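Local coordinates for 1,4-beta-N-Acetylmuramidase M1 (Streptomyces coelicolor, PDB 1JFX), which hydrolyses the beta-1,4 linkages between N-acetylmuramic acid and N-acetylglucosamine in peptidoglycan, with both acetylmuramidase and diacetylmuramidase activity, at residues 116-119 with 120-124. Numbering follows the deposited sequence.
Sequences MRTW and INDFH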
loop_
_atom_site.group_PDB
_atom_site.type_symbol
_atom_site.label_atom_id
_atom_site.label_comp_id
_atom_site.label_asym_id
_atom_site.label_seq_id
_atom_site.Cartn_x
_atom_site.Cartn_y
_atom_site.Cartn_z
ATOM N N MET A 116 -0.183 -19.121 4.687
ATOM C CA MET A 116 -0.026 -17.694 4.449
ATOM C C MET A 116 0.039 -17.442 2.952
ATOM O O MET A 116 -0.496 -16.449 2.469
ATOM C CB MET A 116 1.242 -17.163 5.122
ATOM C CG MET A 116 1.408 -15.646 5.001
ATOM S SD MET A 116 0.068 -14.714 5.768
ATOM C CE MET A 116 0.546 -14.856 7.520
ATOM N N ARG A 117 0.699 -18.335 2.218
ATOM C CA ARG A 117 0.767 -18.183 0.770
ATOM C C ARG A 117 -0.656 -18.228 0.222
ATOM O O ARG A 117 -1.034 -17.422 -0.622
ATOM C CB ARG A 117 1.594 -19.306 0.146
ATOM C CG ARG A 117 3.061 -19.195 0.474
ATOM C CD ARG A 117 3.862 -20.332 -0.128
ATOM N NE ARG A 117 5.276 -20.190 0.199
ATOM C CZ ARG A 117 6.245 -20.887 -0.386
ATOM N NH1 ARG A 117 5.949 -21.780 -1.322
ATOM N NH2 ARG A 117 7.513 -20.667 -0.057
ATOM N N THR A 118 -1.444 -19.184 0.708
ATOM C CA THR A 118 -2.827 -19.316 0.266
ATOM C C THR A 118 -3.623 -18.060 0.594
ATOM O O THR A 118 -4.390 -17.575 -0.237
ATOM C CB THR A 118 -3.495 -20.533 0.932
ATOM O OG1 THR A 118 -2.834 -21.723 0.484
ATOM C CG2 THR A 118 -4.990 -20.619 0.564
ATOM N N TRP A 119 -3.431 -17.537 1.799
ATOM C CA TRP A 119 -4.152 -16.340 2.235
ATOM C C TRP A 119 -3.877 -15.160 1.293
ATOM O O TRP A 119 -4.803 -14.449 0.868
ATOM C CB TRP A 119 -3.733 -15.985 3.675
ATOM C CG TRP A 119 -4.697 -15.050 4.390
ATOM C CD1 TRP A 119 -5.660 -15.408 5.288
ATOM C CD2 TRP A 119 -4.798 -13.621 4.240
ATOM N NE1 TRP A 119 -6.358 -14.297 5.711
ATOM C CE2 TRP A 119 -5.850 -13.187 5.080
ATOM C CE3 TRP A 119 -4.103 -12.666 3.476
ATOM C CZ2 TRP A 119 -6.225 -11.839 5.175
ATOM C CZ3 TRP A 119 -4.476 -11.322 3.571
ATOM C CH2 TRP A 119 -5.526 -10.926 4.412
ATOM N N ILE A 120 -2.603 -14.946 0.976
ATOM C CA ILE A 120 -2.207 -13.850 0.093
ATOM C C ILE A 120 -2.741 -14.098 -1.320
ATOM O O ILE A 120 -3.232 -13.185 -1.981
ATOM C CB ILE A 120 -0.663 -13.708 0.078
ATOM C CG1 ILE A 120 -0.179 -13.236 1.454
ATOM C CG2 ILE A 120 -0.232 -12.732 -1.019
ATOM C CD1 ILE A 120 1.321 -13.442 1.697
ATOM N N ASN A 121 -2.665 -15.340 -1.780
ATOM C CA ASN A 121 -3.163 -15.656 -3.113
ATOM C C ASN A 121 -4.673 -15.400 -3.183
ATOM O O ASN A 121 -5.188 -14.887 -4.187
ATOM C CB ASN A 121 -2.886 -17.120 -3.448
ATOM C CG ASN A 121 -3.021 -17.401 -4.922
ATOM O OD1 ASN A 121 -2.292 -16.833 -5.735
ATOM N ND2 ASN A 121 -3.955 -18.268 -5.281
ATOM N N ASP A 122 -5.380 -15.756 -2.112
ATOM C CA ASP A 122 -6.823 -15.563 -2.060
ATOM C C ASP A 122 -7.175 -14.077 -2.058
ATOM O O ASP A 122 -8.125 -13.653 -2.729
ATOM C CB ASP A 122 -7.421 -16.238 -0.819
ATOM C CG ASP A 122 -7.448 -17.760 -0.926
ATOM O OD1 ASP A 122 -7.197 -18.297 -2.027
ATOM O OD2 ASP A 122 -7.750 -18.414 0.101
ATOM N N PHE A 123 -6.430 -13.283 -1.296
ATOM C CA PHE A 123 -6.688 -11.852 -1.257
ATOM C C PHE A 123 -6.449 -11.271 -2.651
ATOM O O PHE A 123 -7.248 -10.478 -3.160
ATOM C CB PHE A 123 -5.790 -11.155 -0.220
ATOM C CG PHE A 123 -6.167 -9.715 0.051
ATOM C CD1 PHE A 123 -5.877 -8.707 -0.872
ATOM C CD2 PHE A 123 -6.832 -9.371 1.228
ATOM C CE1 PHE A 123 -6.252 -7.369 -0.616
ATOM C CE2 PHE A 123 -7.204 -8.052 1.496
ATOM C CZ PHE A 123 -6.916 -7.043 0.572
ATOM N N HIS A 124 -5.355 -11.671 -3.284
ATOM C CA HIS A 124 -5.064 -11.170 -4.614
ATOM C C HIS A 124 -6.163 -11.568 -5.609
ATOM O O HIS A 124 -6.638 -10.742 -6.383
ATOM C CB HIS A 124 -3.696 -11.687 -5.102
ATOM C CG HIS A 124 -3.418 -11.380 -6.541
ATOM N ND1 HIS A 124 -3.999 -12.084 -7.576
ATOM C CD2 HIS A 124 -2.676 -10.404 -7.121
ATOM C CE1 HIS A 124 -3.631 -11.551 -8.728
ATOM N NE2 HIS A 124 -2.831 -10.529 -8.481
#
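On helix 113-131, which carries the chain from strand 96-98 to strand 136-139 of the barrel, W119 and F123 sit one turn apart on the inward-facing side. Both rings leave the helix in the same direction, each with CG anti to the backbone N (chi1 -162° for W119, -170° for F123). Their planes are nearly parallel, 22° apart, but slid so far past each other that the rings hardly overlap, the centroids of the tryptophan six-membered ring and the phenylalanine ring standing 5.8 Å apart. What touches is the far corner of the indole: W119 CH2 lies 3.8 Å from F123 CD2, and CZ3 of the same indole lies against F123 CD2 and CB. The two rings together reach L97 on strand 96-98 and Q75 on helix 72-81, while W119 NE1 is tied down by a hydrogen bond to the carbonyl O of S70.

A second apolar pair lies on the flank toward helix 141-148. There M116 CG meets I120 CD1 at 4.0 Å, the two side chains crossing at a slant; W143 packs on M116, and W144 and T148 on I120. On the more open side, T118 and D122 run side by side, with methyl CG2 of T118 3.6 Å from carboxylate OD2 of D122, which also touches T73 of helix 72-81. The T118 hydroxyl turns back instead to bond the carbonyl O of T114.

Backbone hydrogen bonds from i+4 N to i O join the turns: I120 N to M116 O is 3.0 Å, D122 N to T118 O 2.8 Å and F123 N to W119 O 2.9 Å, with N121 N bonded likewise to R117 O. Apolar and aromatic residues recurring at i, i+4 on the buried side, with T118 on the exposed one, mark an amphipathic helix of a beta-alpha-beta unit, here in the beta-alpha barrel of a family 25 glycosyl hydrolase.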